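VIN1 (Oscarella pearsei, PDB 6BFI) binds actin filaments and may play a role in cell-cell adhesion, as a sponge member of the vinculin/alpha-catenin family. Local coordinates at residues Leu195-Glu200 / Phe239-Glu244; Lys384-Ala389 / Thr450-Ala455; Glu735-Ala740 / Arg762-Ser767; Arg741-Ala746 / Glu815-Arg820. All coordinates share one frame; numbering follows the deposited sequence. Where two conformers were deposited one is given.

Contact 1: residues Leu195-Glu200 / Phe239-Glu244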
# COMPACT_ATOMS: atom_id res chain seq x y z
N LEU A 195 0.05 -1.79 17.93
CA LEU A 195 0.75 -2.46 19.02
C LEU A 195 2.19 -2.00 19.11
O LEU A 195 2.69 -1.65 20.19
CB LEU A 195 0.68 -3.98 18.84
CG LEU A 195 -0.64 -4.66 19.22
CD1 LEU A 195 -0.60 -6.13 18.81
CD2 LEU A 195 -0.90 -4.52 20.71
N GLY A 196 2.89 -1.98 17.97
CA GLY A 196 4.24 -1.46 17.95
C GLY A 196 4.32 -0.03 18.45
O GLY A 196 5.22 0.32 19.22
N THR A 197 3.37 0.81 18.03
CA THR A 197 3.35 2.20 18.49
C THR A 197 3.27 2.28 20.01
O THR A 197 4.06 2.99 20.64
CB THR A 197 2.19 2.95 17.85
OG1 THR A 197 2.45 3.16 16.45
CG2 THR A 197 1.99 4.30 18.52
N VAL A 198 2.34 1.54 20.61
CA VAL A 198 2.19 1.58 22.07
C VAL A 198 3.47 1.10 22.75
O VAL A 198 3.99 1.74 23.68
CB VAL A 198 0.96 0.76 22.50
CG1 VAL A 198 0.85 0.75 24.02
CG2 VAL A 198 -0.30 1.33 21.88
N ARG A 199 4.01 -0.03 22.27
CA ARG A 199 5.19 -0.62 22.91
C ARG A 199 6.39 0.31 22.85
O ARG A 199 7.18 0.37 23.80
CB ARG A 199 5.51 -1.97 22.25
CG ARG A 199 5.29 -3.17 23.17
CD ARG A 199 5.80 -4.46 22.54
NE ARG A 199 4.83 -5.05 21.61
CZ ARG A 199 4.01 -6.05 21.93
NH1 ARG A 199 4.03 -6.56 23.16
NH2 ARG A 199 3.17 -6.53 21.03
N GLU A 200 6.55 1.05 21.74
CA GLU A 200 7.66 1.99 21.65
C GLU A 200 7.37 3.30 22.39
O GLU A 200 8.32 4.00 22.75
CB GLU A 200 8.01 2.28 20.19
CG GLU A 200 6.94 2.98 19.38
CD GLU A 200 7.36 3.23 17.94
OE1 GLU A 200 7.93 4.31 17.66
OE2 GLU A 200 7.15 2.34 17.09
N PHE A 239 -3.05 7.64 23.20
CA PHE A 239 -4.51 7.69 23.16
C PHE A 239 -5.04 7.38 21.77
O PHE A 239 -5.98 6.59 21.61
CB PHE A 239 -4.98 9.07 23.63
CG PHE A 239 -6.47 9.22 23.71
CD1 PHE A 239 -7.14 8.97 24.89
CD2 PHE A 239 -7.21 9.64 22.61
CE1 PHE A 239 -8.51 9.11 24.97
CE2 PHE A 239 -8.58 9.78 22.68
CZ PHE A 239 -9.23 9.51 23.87
N ILE A 240 -4.45 8.00 20.75
CA ILE A 240 -4.91 7.82 19.37
C ILE A 240 -4.65 6.39 18.91
O ILE A 240 -5.53 5.76 18.30
CB ILE A 240 -4.23 8.85 18.46
CG1 ILE A 240 -4.86 10.23 18.67
CG2 ILE A 240 -4.32 8.43 16.99
CD1 ILE A 240 -4.12 11.36 17.99
N ALA A 241 -3.46 5.85 19.19
CA ALA A 241 -3.18 4.47 18.82
C ALA A 241 -4.19 3.51 19.44
O ALA A 241 -4.67 2.59 18.78
CB ALA A 241 -1.76 4.09 19.24
N ILE A 242 -4.52 3.71 20.72
CA ILE A 242 -5.47 2.82 21.37
C ILE A 242 -6.87 3.01 20.78
O ILE A 242 -7.63 2.04 20.65
CB ILE A 242 -5.46 3.05 22.90
CG1 ILE A 242 -4.10 2.64 23.47
CG2 ILE A 242 -6.57 2.25 23.57
CD1 ILE A 242 -4.01 2.80 24.98
N GLU A 243 -7.22 4.24 20.42
CA GLU A 243 -8.48 4.48 19.72
C GLU A 243 -8.55 3.66 18.43
O GLU A 243 -9.57 3.02 18.14
CB GLU A 243 -8.65 5.97 19.40
CG GLU A 243 -9.23 6.79 20.53
CD GLU A 243 -10.69 6.49 20.78
OE1 GLU A 243 -11.47 6.50 19.81
OE2 GLU A 243 -11.05 6.25 21.95
N GLU A 244 -7.47 3.67 17.65
CA GLU A 244 -7.46 2.93 16.40
C GLU A 244 -7.53 1.43 16.64
O GLU A 244 -8.21 0.70 15.91
CB GLU A 244 -6.23 3.29 15.57
CG GLU A 244 -6.24 2.73 14.15
CD GLU A 244 -7.28 3.38 13.26
OE1 GLU A 244 -7.89 4.39 13.67
OE2 GLU A 244 -7.49 2.88 12.13
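Thr197 and Val198 meet Ala241 through methyl groups alone. The CB of Ala241 sits between them, 3.8 Å from Thr197 CG2 and 4.1 Å from Val198 CG2, so one small side chain takes two neighbouring side chains of the facing helix. A further contact comes from Ile242, whose CG1 lies 4.3 Å from Val198 CG2. Val198 therefore uses a single methyl for both partners; with CG1 anti to the backbone N (chi1 177°), CG2 is the branch left to face residues 239-244. In Thr197 the anti position belongs to CG2, which turns the methyl to Ala241 while OG1, beside the backbone N, makes a weak hydrogen bond back to Ser193 O in its own helix. No hydrogen bond or charge joins the two segments. The small CB of Ala241 lets the backbones come close: CA of Val198 and CA of Ala241 are 6.9 Å apart, and the segment axes approach to 9.3 Å. Around this apolar strip, Met168 and Met172 of helix 154-178 pack on Val198, while Cys138, Gln142 and Leu145 of helix 102-145 pack on Ile242. Glu243 of the same turn forms a salt bridge with Arg139 of helix 102-145. The two helices run antiparallel, 152° between their directions, and with helices 102-145 and 154-178 against them they form the kind of helical-bundle interior from which vinculin-family proteins are built.

Contact 2: residues Lys384-Ala389 / Thr450-Ala455; sequences KALEDA and TAVVPA
Helix 381-390 meets the first turn of helix 452-460 at a distance, the nearest CA pair being Leu386 and Val453, 8.2 Å apart. One leucine bridges that gap. Leu386 sends CD2 to Val452 CG1 at 3.7 Å, and the same methyl passes Val453 CG2 more loosely at 4.3 Å. Its CG stands anti to the backbone N (chi1 175°), which extends the side chain from its helix and brings a single methyl to two successive valines. Leu386 and Val452 lie at a slant to each other, branch against branch, and Val452 presents the CG1 methyl that is anti to its own N. The contact is wholly apolar. It belongs to a helical bundle of the vinculin family: Phe403 and Ala407 of helix 399-427 pack on Leu386, Phe410 of that helix reaches Val452, and Val475 and Trp479 of helix 466-493 also touch Val452, so the leucine-valine pair is enclosed by two further helices. Another face of helix 381-390 carries a charged network. Lys384 NZ donates to Glu387 OE1 at 3.1 Å, meeting that oxygen nearly along its C-O axis, and has a longer ion pair with Asp388 OD1 at 3.7 Å. Glu387 OE1 also takes a salt bridge from Lys476 of helix 466-493, so this buried carboxylate has two lysines on one oxygen, which would probably favour its charged form.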
# COMPACT_ATOMS: atom_id res chain seq x y z
N LYS A 384 20.84 17.96 14.34
CA LYS A 384 22.04 17.93 15.16
C LYS A 384 22.48 19.34 15.52
O LYS A 384 22.89 19.59 16.67
CB LYS A 384 23.16 17.18 14.42
CG LYS A 384 24.44 17.06 15.22
CD LYS A 384 24.21 16.33 16.52
CE LYS A 384 25.49 16.19 17.32
NZ LYS A 384 25.26 15.49 18.61
N ALA A 385 22.40 20.27 14.57
CA ALA A 385 22.71 21.66 14.87
C ALA A 385 21.75 22.23 15.90
O ALA A 385 22.15 23.06 16.73
CB ALA A 385 22.67 22.49 13.58
N LEU A 386 20.48 21.81 15.87
CA LEU A 386 19.53 22.26 16.88
C LEU A 386 19.86 21.69 18.25
O LEU A 386 19.82 22.42 19.25
CB LEU A 386 18.10 21.88 16.47
CG LEU A 386 17.02 22.19 17.51
CD1 LEU A 386 16.87 23.69 17.72
CD2 LEU A 386 15.70 21.57 17.10
N GLU A 387 20.20 20.40 18.32
CA GLU A 387 20.56 19.81 19.60
C GLU A 387 21.81 20.47 20.18
O GLU A 387 21.88 20.72 21.39
CB GLU A 387 20.77 18.30 19.45
CG GLU A 387 20.96 17.58 20.78
CD GLU A 387 21.53 16.18 20.62
OE1 GLU A 387 22.46 16.00 19.81
OE2 GLU A 387 21.03 15.26 21.30
N ASP A 388 22.80 20.75 19.33
CA ASP A 388 23.99 21.45 19.81
C ASP A 388 23.67 22.88 20.23
O ASP A 388 24.29 23.41 21.16
CB ASP A 388 25.08 21.44 18.73
CG ASP A 388 25.58 20.05 18.42
OD1 ASP A 388 25.41 19.15 19.27
OD2 ASP A 388 26.14 19.85 17.32
N ALA A 389 22.71 23.52 19.55
CA ALA A 389 22.30 24.86 19.96
C ALA A 389 21.63 24.84 21.33
O ALA A 389 21.83 25.76 22.13
CB ALA A 389 21.35 25.46 18.91
N THR A 450 6.77 17.80 15.41
CA THR A 450 6.18 18.77 16.32
C THR A 450 6.79 18.73 17.72
O THR A 450 6.67 19.70 18.47
CB THR A 450 4.67 18.57 16.43
OG1 THR A 450 4.39 17.36 17.15
CG2 THR A 450 4.03 18.51 15.05
N ALA A 451 7.45 17.63 18.09
CA ALA A 451 7.97 17.46 19.44
C ALA A 451 9.45 17.75 19.57
O ALA A 451 9.99 17.71 20.68
CB ALA A 451 7.69 16.03 19.94
N VAL A 452 10.14 18.05 18.46
CA VAL A 452 11.58 18.22 18.50
C VAL A 452 11.97 19.56 19.12
O VAL A 452 12.81 19.62 20.02
CB VAL A 452 12.17 18.06 17.09
CG1 VAL A 452 13.60 18.56 17.03
CG2 VAL A 452 12.10 16.60 16.65
N VAL A 453 11.35 20.65 18.65
CA VAL A 453 11.69 21.97 19.20
C VAL A 453 11.32 22.10 20.66
O VAL A 453 12.12 22.66 21.43
CB VAL A 453 11.07 23.07 18.32
CG1 VAL A 453 11.27 24.44 18.95
CG2 VAL A 453 11.68 23.04 16.92
N PRO A 454 10.15 21.63 21.14
CA PRO A 454 9.87 21.76 22.58
C PRO A 454 10.90 21.07 23.47
O PRO A 454 11.30 21.65 24.49
CB PRO A 454 8.48 21.12 22.72
CG PRO A 454 7.85 21.35 21.40
CD PRO A 454 8.96 21.18 20.40
N ALA A 455 11.33 19.86 23.11
CA ALA A 455 12.31 19.16 23.94
C ALA A 455 13.64 19.89 23.97
O ALA A 455 14.23 20.11 25.04
CB ALA A 455 12.49 17.73 23.43

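Contact 3: residues Glu735-Ala740 / Arg762-Ser767; sequences ELLKLA and RIPTIS
Leu737 is the bump of this contact and Ile763 with Pro764 make the hollow. The CD1 methyl of Leu737 comes down on the start of helix 763-778, 3.6 Å from Pro764 CD and 4.0 Å from Ile763 CB, resting over the notch between the proline ring and the isoleucine's branch point. With CG anti to the backbone N (chi1 -160°), the leucine swings out from helix 718-745 toward the facing helix. It meets Pro764 at about a right angle, whereas Leu737 and Ile763 lie alongside one another, pointing opposite ways. Ile763 is in turn a bump toward helix 718-745: its CD1 extends to Leu736 CD2 at 4.5 Å, a light touch on the more deeply buried side. The two segments belong to nearly antiparallel helices, 173° between segment directions with axes 11.2 Å apart, neighbours in a helical bundle of the vinculin family. Behind Leu736 stand Val695 and Met698 of helix 690-710, behind Ile763 stands Thr806 of helix 786-817, and Ala733 of helix 718-745 adds to the surface against Ile763. Pro764 lies toward the solvent, so Leu737 is covered on one flank by a ring at the edge of the bundle. Two hydroxyls of the second segment bond back to main-chain carbonyls three residues earlier. Thr765 OG1 gives a hydrogen bond to Arg762 O at 3.0 Å, from above the carbonyl plane, and Ser767 OG gives one to Pro764 O at 2.7 Å, tilted 27° from it; Thr768 OG1 also bonds to Pro764 O.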
# COMPACT_ATOMS: atom_id res chain seq x y z
N GLU A 735 -6.33 -21.00 -10.24
CA GLU A 735 -5.34 -21.15 -11.30
C GLU A 735 -4.62 -19.83 -11.59
O GLU A 735 -3.40 -19.82 -11.82
CB GLU A 735 -6.01 -21.69 -12.57
CG GLU A 735 -6.44 -23.14 -12.45
CD GLU A 735 -7.33 -23.58 -13.61
OE1 GLU A 735 -7.96 -22.71 -14.23
OE2 GLU A 735 -7.38 -24.80 -13.88
N LEU A 736 -5.36 -18.72 -11.56
CA LEU A 736 -4.74 -17.41 -11.75
C LEU A 736 -3.71 -17.13 -10.66
O LEU A 736 -2.63 -16.58 -10.94
CB LEU A 736 -5.80 -16.32 -11.77
CG LEU A 736 -5.27 -14.88 -11.83
CD1 LEU A 736 -4.65 -14.60 -13.19
CD2 LEU A 736 -6.37 -13.88 -11.51
N LEU A 737 -4.02 -17.48 -9.41
CA LEU A 737 -3.06 -17.27 -8.34
C LEU A 737 -1.83 -18.14 -8.53
O LEU A 737 -0.70 -17.70 -8.26
CB LEU A 737 -3.72 -17.55 -6.98
CG LEU A 737 -3.04 -16.95 -5.74
CD1 LEU A 737 -4.08 -16.73 -4.66
CD2 LEU A 737 -1.92 -17.84 -5.22
N LYS A 738 -2.01 -19.37 -9.01
CA LYS A 738 -0.86 -20.24 -9.26
C LYS A 738 0.05 -19.65 -10.33
O LYS A 738 1.26 -19.50 -10.13
CB LYS A 738 -1.32 -21.64 -9.65
CG LYS A 738 -1.71 -22.52 -8.47
CD LYS A 738 -2.03 -23.94 -8.92
CE LYS A 738 -2.30 -24.85 -7.73
NZ LYS A 738 -2.63 -26.23 -8.16
N LEU A 739 -0.53 -19.29 -11.49
CA LEU A 739 0.29 -18.79 -12.59
C LEU A 739 0.95 -17.46 -12.23
O LEU A 739 2.17 -17.29 -12.41
CB LEU A 739 -0.57 -18.63 -13.85
CG LEU A 739 0.15 -18.07 -15.07
CD1 LEU A 739 1.36 -18.93 -15.42
CD2 LEU A 739 -0.80 -17.98 -16.25
N ALA A 740 0.17 -16.51 -11.72
CA ALA A 740 0.74 -15.22 -11.35
C ALA A 740 1.78 -15.36 -10.25
O ALA A 740 2.73 -14.57 -10.18
CB ALA A 740 -0.37 -14.26 -10.92
N ARG A 762 -4.77 -11.61 -1.28
CA ARG A 762 -6.15 -11.48 -0.84
C ARG A 762 -7.15 -12.18 -1.77
O ARG A 762 -8.34 -12.20 -1.46
CB ARG A 762 -6.53 -10.00 -0.69
CG ARG A 762 -6.41 -9.15 -1.95
CD ARG A 762 -6.73 -7.69 -1.63
NE ARG A 762 -6.90 -6.87 -2.82
CZ ARG A 762 -5.97 -6.05 -3.31
NH1 ARG A 762 -4.80 -5.94 -2.70
NH2 ARG A 762 -6.22 -5.34 -4.40
N ILE A 763 -6.68 -12.77 -2.87
CA ILE A 763 -7.60 -13.45 -3.79
C ILE A 763 -8.31 -14.64 -3.15
O ILE A 763 -9.54 -14.76 -3.31
CB ILE A 763 -6.86 -13.83 -5.09
CG1 ILE A 763 -6.45 -12.57 -5.85
CG2 ILE A 763 -7.74 -14.72 -5.97
CD1 ILE A 763 -5.82 -12.86 -7.20
N PRO A 764 -7.63 -15.55 -2.44
CA PRO A 764 -8.34 -16.75 -1.94
C PRO A 764 -9.52 -16.43 -1.04
O PRO A 764 -10.59 -17.03 -1.19
CB PRO A 764 -7.24 -17.52 -1.20
CG PRO A 764 -6.20 -16.51 -0.89
CD PRO A 764 -6.21 -15.59 -2.05
N THR A 765 -9.36 -15.49 -0.10
CA THR A 765 -10.48 -15.11 0.75
C THR A 765 -11.61 -14.48 -0.06
O THR A 765 -12.79 -14.69 0.24
CB THR A 765 -10.02 -14.16 1.86
OG1 THR A 765 -9.18 -13.14 1.29
CG2 THR A 765 -9.25 -14.92 2.92
N ILE A 766 -11.26 -13.71 -1.09
CA ILE A 766 -12.28 -13.14 -1.97
C ILE A 766 -13.09 -14.25 -2.63
O ILE A 766 -14.32 -14.17 -2.70
CB ILE A 766 -11.64 -12.22 -3.03
CG1 ILE A 766 -11.00 -11.00 -2.39
CG2 ILE A 766 -12.70 -11.77 -4.01
CD1 ILE A 766 -10.17 -10.19 -3.38
N SER A 767 -12.41 -15.30 -3.12
CA SER A 767 -13.13 -16.36 -3.82
C SER A 767 -13.96 -17.20 -2.87
O SER A 767 -15.08 -17.61 -3.21
CB SER A 767 -12.14 -17.23 -4.59
OG SER A 767 -11.21 -17.85 -3.72

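Contact 4: residues Arg741-Ala746 / Glu815-Arg820; sequences RQIANA and EAACIR
Ile743 carries the close part of this contact with a single methyl. Its CG2 lies 3.9 Å from Ala817 CB and equally 3.9 Å from Cys818 SG, so it rests against both the last helical residue of helix 786-817 and the first residue beyond it. CG2 is the branch anti to the backbone N, which points it across, while chi1 -69° sets the sulfur of Cys818 beside its own N, where it meets the methyl. Trp832 packs on Cys818 as well.

The other end is looser. Ala746 and Arg820 approach only through backbone oxygens, Ala746 O to Arg820 O at 4.2 Å, with 8.7 Å between their CA atoms and no bond between the two residues. Each is held instead by its surroundings: Ala746 shares a backbone hydrogen bond with Arg822, Arg820 one with Met748, and the guanidinium of Arg820 leads away to Asn616 O. Lys753 bonds to the carbonyl oxygens of Ala744 and Asn745 at the end of helix 718-745. The contact thus joins two helix C-terminal ends, apolar within and backbone-bonded beyond, at one end of a vinculin-family helical bundle.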
# COMPACT_ATOMS: atom_id res chain seq x y z
N ARG A 741 1.63 -16.36 -9.38
CA ARG A 741 2.67 -16.64 -8.40
C ARG A 741 3.93 -17.17 -9.08
O ARG A 741 5.05 -16.84 -8.66
CB ARG A 741 2.16 -17.64 -7.36
CG ARG A 741 3.19 -18.02 -6.31
CD ARG A 741 2.53 -18.51 -5.04
NE ARG A 741 3.52 -18.91 -4.04
CZ ARG A 741 3.24 -19.12 -2.75
NH1 ARG A 741 2.00 -18.96 -2.31
NH2 ARG A 741 4.20 -19.48 -1.91
N GLN A 742 3.77 -17.98 -10.13
CA GLN A 742 4.93 -18.41 -10.90
C GLN A 742 5.62 -17.23 -11.57
O GLN A 742 6.84 -17.24 -11.75
CB GLN A 742 4.52 -19.44 -11.96
CG GLN A 742 3.96 -20.73 -11.39
CD GLN A 742 3.54 -21.70 -12.47
OE1 GLN A 742 3.89 -21.53 -13.64
NE2 GLN A 742 2.78 -22.72 -12.09
N ILE A 743 4.85 -16.20 -11.96
CA ILE A 743 5.45 -15.01 -12.54
C ILE A 743 6.19 -14.21 -11.47
O ILE A 743 7.30 -13.72 -11.70
CB ILE A 743 4.37 -14.17 -13.24
CG1 ILE A 743 3.90 -14.88 -14.51
CG2 ILE A 743 4.89 -12.77 -13.56
CD1 ILE A 743 2.46 -14.62 -14.85
N ALA A 744 5.59 -14.06 -10.29
CA ALA A 744 6.24 -13.32 -9.22
C ALA A 744 7.51 -14.01 -8.74
O ALA A 744 8.47 -13.34 -8.34
CB ALA A 744 5.27 -13.12 -8.05
N ASN A 745 7.55 -15.34 -8.79
CA ASN A 745 8.71 -16.06 -8.28
C ASN A 745 9.94 -15.83 -9.15
O ASN A 745 11.05 -15.64 -8.63
CB ASN A 745 8.39 -17.55 -8.17
CG ASN A 745 9.44 -18.31 -7.38
OD1 ASN A 745 10.42 -18.81 -7.94
ND2 ASN A 745 9.23 -18.41 -6.07
N ALA A 746 9.76 -15.83 -10.47
CA ALA A 746 10.87 -15.66 -11.40
C ALA A 746 11.21 -14.20 -11.66
O ALA A 746 12.02 -13.91 -12.55
CB ALA A 746 10.56 -16.36 -12.72
N GLU A 815 2.20 -7.77 -15.93
CA GLU A 815 2.94 -7.17 -17.03
C GLU A 815 4.16 -6.42 -16.51
O GLU A 815 5.22 -6.43 -17.14
CB GLU A 815 2.02 -6.24 -17.83
CG GLU A 815 2.62 -5.74 -19.14
CD GLU A 815 3.45 -4.48 -18.97
OE1 GLU A 815 3.37 -3.85 -17.90
OE2 GLU A 815 4.18 -4.11 -19.92
N ALA A 816 4.03 -5.76 -15.35
CA ALA A 816 5.17 -5.07 -14.77
C ALA A 816 6.21 -6.05 -14.24
O ALA A 816 7.42 -5.79 -14.31
CB ALA A 816 4.71 -4.14 -13.65
N ALA A 817 5.77 -7.20 -13.73
CA ALA A 817 6.70 -8.19 -13.21
C ALA A 817 7.44 -8.92 -14.32
O ALA A 817 8.53 -9.45 -14.08
CB ALA A 817 5.97 -9.20 -12.32
N CYS A 818 6.88 -8.96 -15.53
CA CYS A 818 7.52 -9.63 -16.66
C CYS A 818 8.60 -8.78 -17.33
O CYS A 818 9.01 -9.11 -18.45
CB CYS A 818 6.47 -10.05 -17.69
SG CYS A 818 5.37 -11.39 -17.15
N ILE A 819 9.07 -7.72 -16.68
CA ILE A 819 10.07 -6.85 -17.29
C ILE A 819 11.49 -7.34 -16.99
O ILE A 819 12.35 -7.33 -17.87
CB ILE A 819 9.87 -5.40 -16.81
CG1 ILE A 819 8.49 -4.89 -17.25
CG2 ILE A 819 10.96 -4.49 -17.35
CD1 ILE A 819 8.10 -3.57 -16.62
N ARG A 820 11.75 -7.77 -15.76
CA ARG A 820 13.06 -8.27 -15.35
C ARG A 820 12.90 -9.71 -14.87
O ARG A 820 12.91 -9.99 -13.67
CB ARG A 820 13.68 -7.38 -14.26
CG ARG A 820 14.15 -6.03 -14.75
CD ARG A 820 14.92 -5.29 -13.66
NE ARG A 820 15.43 -4.01 -14.13
CZ ARG A 820 16.60 -3.85 -14.75
NH1 ARG A 820 17.38 -4.89 -14.98
NH2 ARG A 820 16.98 -2.64 -15.13

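From the N terminus, contact 1 comes first, bringing helix 224-249 back against helix 185-215 across 38 residues. Contact 2 follows in series, closing a 60-residue excursion between helices 381-390 and 452-460; its centre is 25 Å from that of contact 1, and the two do not touch. Contacts 3 and 4 come last and cross: 735-740 and 741-746 adjoin on helix 718-745, then 762-767 returns to the first and 815-820 to the second. Helix 718-745 thus joins helices 763-778 and 786-817, with contact centres 15 Å apart. Contacts 2 and 4 lie on opposite sides of the chain's centre, 46 Å between centres.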